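Long-range contact in large adhesion protein (Lap) involved in biofilm formation (Marinobacter hydrocarbonoclasticus, PDB 6XI3), which probably forms part of the calcium-rigidified extender region that projects a bacterial RTX adhesin toward its target in biofilm formation: residues G222-S227 against V294-Q299. Sequence-based numbering, arbitrary orientation.
Sequences GDLTVS and VEATAQ. With EDT ({[-(bis-carboxymethyl-amino)-ethyl]-carboxymethyl-amino}-acetic acid), chain I.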
ATOM      1  N   GLY A 222      -8.135   3.063  -4.484  1.00 24.15           N
ATOM      2  CA  GLY A 222      -8.368   1.790  -3.791  1.00 26.91           C
ATOM      3  C   GLY A 222      -9.815   1.384  -3.967  1.00 27.27           C
ATOM      4  O   GLY A 222     -10.647   2.265  -4.027  1.00 27.99           O
ATOM      5  N   ASP A 223     -10.086   0.102  -4.134  1.00 26.65           N
ATOM      6  CA  ASP A 223     -11.474  -0.390  -4.280  1.00 26.50           C
ATOM      7  C   ASP A 223     -11.522  -1.842  -3.812  1.00 24.76           C
ATOM      8  O   ASP A 223     -10.487  -2.517  -3.794  1.00 23.53           O
ATOM      9  CB  ASP A 223     -11.926  -0.215  -5.731  1.00 29.70           C
ATOM     10  CG  ASP A 223     -13.408  -0.414  -5.958  1.00 36.73           C
ATOM     11  OD1 ASP A 223     -14.218   0.128  -5.165  1.00 41.84           O
ATOM     12  OD2 ASP A 223     -13.733  -1.165  -6.890  1.00 52.56           O
ATOM     13  N   LEU A 224     -12.713  -2.318  -3.481  1.00 24.70           N
ATOM     14  CA  LEU A 224     -12.940  -3.722  -3.094  1.00 26.74           C
ATOM     15  C   LEU A 224     -14.351  -4.079  -3.569  1.00 27.08           C
ATOM     16  O   LEU A 224     -15.251  -3.244  -3.429  1.00 27.77           O
ATOM     17  CB  LEU A 224     -12.754  -3.904  -1.579  1.00 23.89           C
ATOM     18  CG  LEU A 224     -12.975  -5.340  -1.073  1.00 23.08           C
ATOM     19  CD1 LEU A 224     -12.086  -5.688   0.108  1.00 23.46           C
ATOM     20  CD2 LEU A 224     -14.425  -5.571  -0.687  1.00 25.21           C
ATOM     21  N   THR A 225     -14.492  -5.248  -4.188  1.00 25.81           N
ATOM     22  CA  THR A 225     -15.811  -5.863  -4.450  1.00 25.45           C
ATOM     23  C   THR A 225     -15.911  -7.171  -3.666  1.00 25.72           C
ATOM     24  O   THR A 225     -14.878  -7.783  -3.424  1.00 25.50           O
ATOM     25  CB  THR A 225     -16.043  -6.070  -5.946  1.00 26.52           C
ATOM     26  OG1 THR A 225     -15.192  -7.135  -6.365  1.00 30.67           O
ATOM     27  CG2 THR A 225     -15.823  -4.811  -6.772  1.00 28.54           C
ATOM     28  N   VAL A 226     -17.134  -7.567  -3.303  1.00 23.60           N
ATOM     29  CA  VAL A 226     -17.392  -8.887  -2.677  1.00 23.41           C
ATOM     30  C   VAL A 226     -18.566  -9.515  -3.418  1.00 26.95           C
ATOM     31  O   VAL A 226     -19.426  -8.786  -3.903  1.00 23.36           O
ATOM     32  CB  VAL A 226     -17.612  -8.803  -1.158  1.00 23.19           C
ATOM     33  CG1 VAL A 226     -18.877  -8.045  -0.770  1.00 23.71           C
ATOM     34  CG2 VAL A 226     -17.619 -10.198  -0.537  1.00 24.84           C
ATOM     35  N   SER A 227     -18.567 -10.835  -3.533  1.00 26.15           N
ATOM     36  CA  SER A 227     -19.719 -11.532  -4.132  1.00 32.03           C
ATOM     37  C   SER A 227     -19.975 -12.819  -3.354  1.00 27.90           C
ATOM     38  O   SER A 227     -19.016 -13.409  -2.774  1.00 25.40           O
ATOM     39  CB  SER A 227     -19.544 -11.704  -5.626  1.00 36.26           C
ATOM     40  OG  SER A 227     -18.888 -12.898  -5.937  1.00 40.16           O
ATOM     41  N   VAL A 294     -23.541  -9.714   3.370  1.00 25.22           N
ATOM     42  CA  VAL A 294     -22.093  -9.967   3.454  1.00 25.58           C
ATOM     43  C   VAL A 294     -21.413  -8.629   3.234  1.00 27.14           C
ATOM     44  O   VAL A 294     -21.703  -7.968   2.219  1.00 29.03           O
ATOM     45  CB  VAL A 294     -21.646 -11.001   2.409  1.00 26.18           C
ATOM     46  CG1 VAL A 294     -20.130 -11.161   2.412  1.00 23.85           C
ATOM     47  CG2 VAL A 294     -22.350 -12.323   2.645  1.00 25.42           C
ATOM     48  N   GLU A 295     -20.537  -8.265   4.159  1.00 27.83           N
ATOM     49  CA  GLU A 295     -19.656  -7.100   3.999  1.00 28.16           C
ATOM     50  C   GLU A 295     -18.205  -7.561   4.056  1.00 27.45           C
ATOM     51  O   GLU A 295     -17.911  -8.492   4.836  1.00 24.69           O
ATOM     52  CB  GLU A 295     -19.920  -6.075   5.088  1.00 32.90           C
ATOM     53  CG  GLU A 295     -18.887  -4.953   5.032  1.00 44.02           C
ATOM     54  CD  GLU A 295     -19.481  -3.575   5.160  1.00 50.65           C
ATOM     55  OE1 GLU A 295     -19.805  -3.212   6.304  1.00 57.97           O
ATOM     56  OE2 GLU A 295     -19.648  -2.898   4.110  1.00 59.03           O
ATOM     57  N   ALA A 296     -17.360  -6.940   3.229  1.00 26.21           N
ATOM     58  CA  ALA A 296     -15.906  -7.192   3.140  1.00 26.31           C
ATOM     59  C   ALA A 296     -15.188  -5.841   3.232  1.00 24.16           C
ATOM     60  O   ALA A 296     -15.658  -4.898   2.596  1.00 23.77           O
ATOM     61  CB  ALA A 296     -15.587  -7.903   1.851  1.00 24.75           C
ATOM     62  N   THR A 297     -14.090  -5.785   3.974  1.00 23.05           N
ATOM     63  CA  THR A 297     -13.272  -4.579   4.183  1.00 23.04           C
ATOM     64  C   THR A 297     -11.795  -4.976   4.154  1.00 23.95           C
ATOM     65  O   THR A 297     -11.418  -6.025   4.740  1.00 21.92           O
ATOM     66  CB  THR A 297     -13.612  -3.919   5.525  1.00 26.79           C
ATOM     67  OG1 THR A 297     -15.010  -3.644   5.556  1.00 31.22           O
ATOM     68  CG2 THR A 297     -12.852  -2.638   5.773  1.00 28.99           C
ATOM     69  N   ALA A 298     -10.995  -4.178   3.481  1.00 22.34           N
ATOM     70  CA  ALA A 298      -9.526  -4.285   3.467  1.00 24.17           C
ATOM     71  C   ALA A 298      -8.968  -2.877   3.595  1.00 25.96           C
ATOM     72  O   ALA A 298      -9.769  -1.921   3.668  1.00 26.81           O
ATOM     73  CB  ALA A 298      -9.079  -4.951   2.192  1.00 25.25           C
ATOM     74  N   GLN A 299      -7.656  -2.765   3.590  1.00 24.03           N
ATOM     75  CA  GLN A 299      -6.958  -1.475   3.683  1.00 27.04           C
ATOM     76  C   GLN A 299      -6.120  -1.312   2.410  1.00 24.94           C
ATOM     77  O   GLN A 299      -5.335  -2.238   2.094  1.00 25.36           O
ATOM     78  CB  GLN A 299      -6.089  -1.414   4.946  1.00 31.14           C
ATOM     79  CG  GLN A 299      -5.344  -0.092   4.982  1.00 39.69           C
ATOM     80  CD  GLN A 299      -4.768   0.332   6.304  1.00 44.99           C
ATOM     81  OE1 GLN A 299      -3.553   0.280   6.491  1.00 42.24           O
ATOM     82  NE2 GLN A 299      -5.631   0.813   7.185  1.00 41.90           N
TER
HETATM   83  O20 EDT I 508     -18.494  -2.092  -5.449  1.00 45.46           O
HETATM   84  C5  EDT I 508     -17.575  -1.273  -5.667  1.00 53.16           C
HETATM   85  O19 EDT I 508     -16.860  -1.335  -6.744  1.00 45.00           O
HETATM   86  C4  EDT I 508     -17.406  -0.139  -4.656  1.00 56.04           C
HETATM   87  N3  EDT I 508     -18.620   0.195  -3.840  1.00 64.43           N
HETATM   88  C2  EDT I 508     -19.884   0.384  -4.624  1.00 58.07           C
HETATM   89  C1  EDT I 508     -19.778   1.366  -5.784  1.00 70.71           C
HETATM   90  O18 EDT I 508     -20.100   0.979  -6.956  1.00 70.39           O
HETATM   91  O17 EDT I 508     -19.422   2.543  -5.543  1.00 83.50           O
HETATM   92  C6  EDT I 508     -18.406   1.435  -3.072  1.00 61.20           C
HETATM   93  C7  EDT I 508     -17.630   1.099  -1.852  1.00 58.03           C
HETATM   94  N8  EDT I 508     -18.029   1.999  -0.760  1.00 62.24           N
HETATM   95  C9  EDT I 508     -18.207   1.235   0.490  1.00 68.84           C
HETATM   96  C10 EDT I 508     -18.904   1.995   1.597  1.00 73.53           C
HETATM   97  O16 EDT I 508     -19.704   1.356   2.309  1.00 66.04           O
HETATM   98  O15 EDT I 508     -18.640   3.205   1.798  1.00 82.23           O
HETATM   99  C11 EDT I 508     -17.028   3.076  -0.591  1.00 61.90           C
HETATM  100  C12 EDT I 508     -15.846   2.688   0.288  1.00 59.46           C
HETATM  101  O13 EDT I 508     -15.255   1.610   0.082  1.00 53.62           O
HETATM  102  O14 EDT I 508     -15.450   3.463   1.193  1.00 61.59           O
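Leu224 and Val226 reach Ala296 by extended first torsions: CG of Leu224 lies opposite the backbone N (chi1 180°), and in Val226 the same position is taken by CG2 (CG1 at 66°). The Leu224 isobutyl group is thereby sent across the gap, and its two methyls are spread along the facing strand, one on Ala296 and one on Ala298. CD2 rests against Ala296 CB at 3.6 Å and lies equally near the Ala296 carbonyl oxygen, while CD1 settles on Ala298 CB at 3.7 Å. Ala296 CB also touches CB of Val226 at 3.7 Å, so it faces the notch between Leu224 and Val226. Farther along, Val226 CG2 and Val294 CG1 touch at 4.0 Å, the two valines crossing at a slant. The contact is wholly apolar; the strand axes approach to 7.2 Å, consistent with the small alanine side chains between them, with their directions 151° apart. This is the face-to-face packing of the two sheets of an Ig-like beta-sandwich, not pairing within one sheet. On the outer side, Thr225 and Asp223 border the bound EDT: Thr225 CG2 lies 3.6 Å from its carboxylate O19, and Asp223 OD2 is near the same oxygen at 3.1 Å, a meeting of two acidic groups that is probably unfavourable unless a proton is shared. Ser307 N donates to the ligand. Thr297, whose CB points away from strand 223-227, is hydrogen-bonded through OG1 to Ser307 OG. Strand 223-232 is an outer strand of its sheet, bonded to strand 237-245, whereas strand 290-299 runs between strands 252-258 and 305-314; Tyr277 of strand 277-283 touches Leu224, Val226 and Ala296, while Leu255 packs on Val226 and Ala296, and Ala310 on Val226.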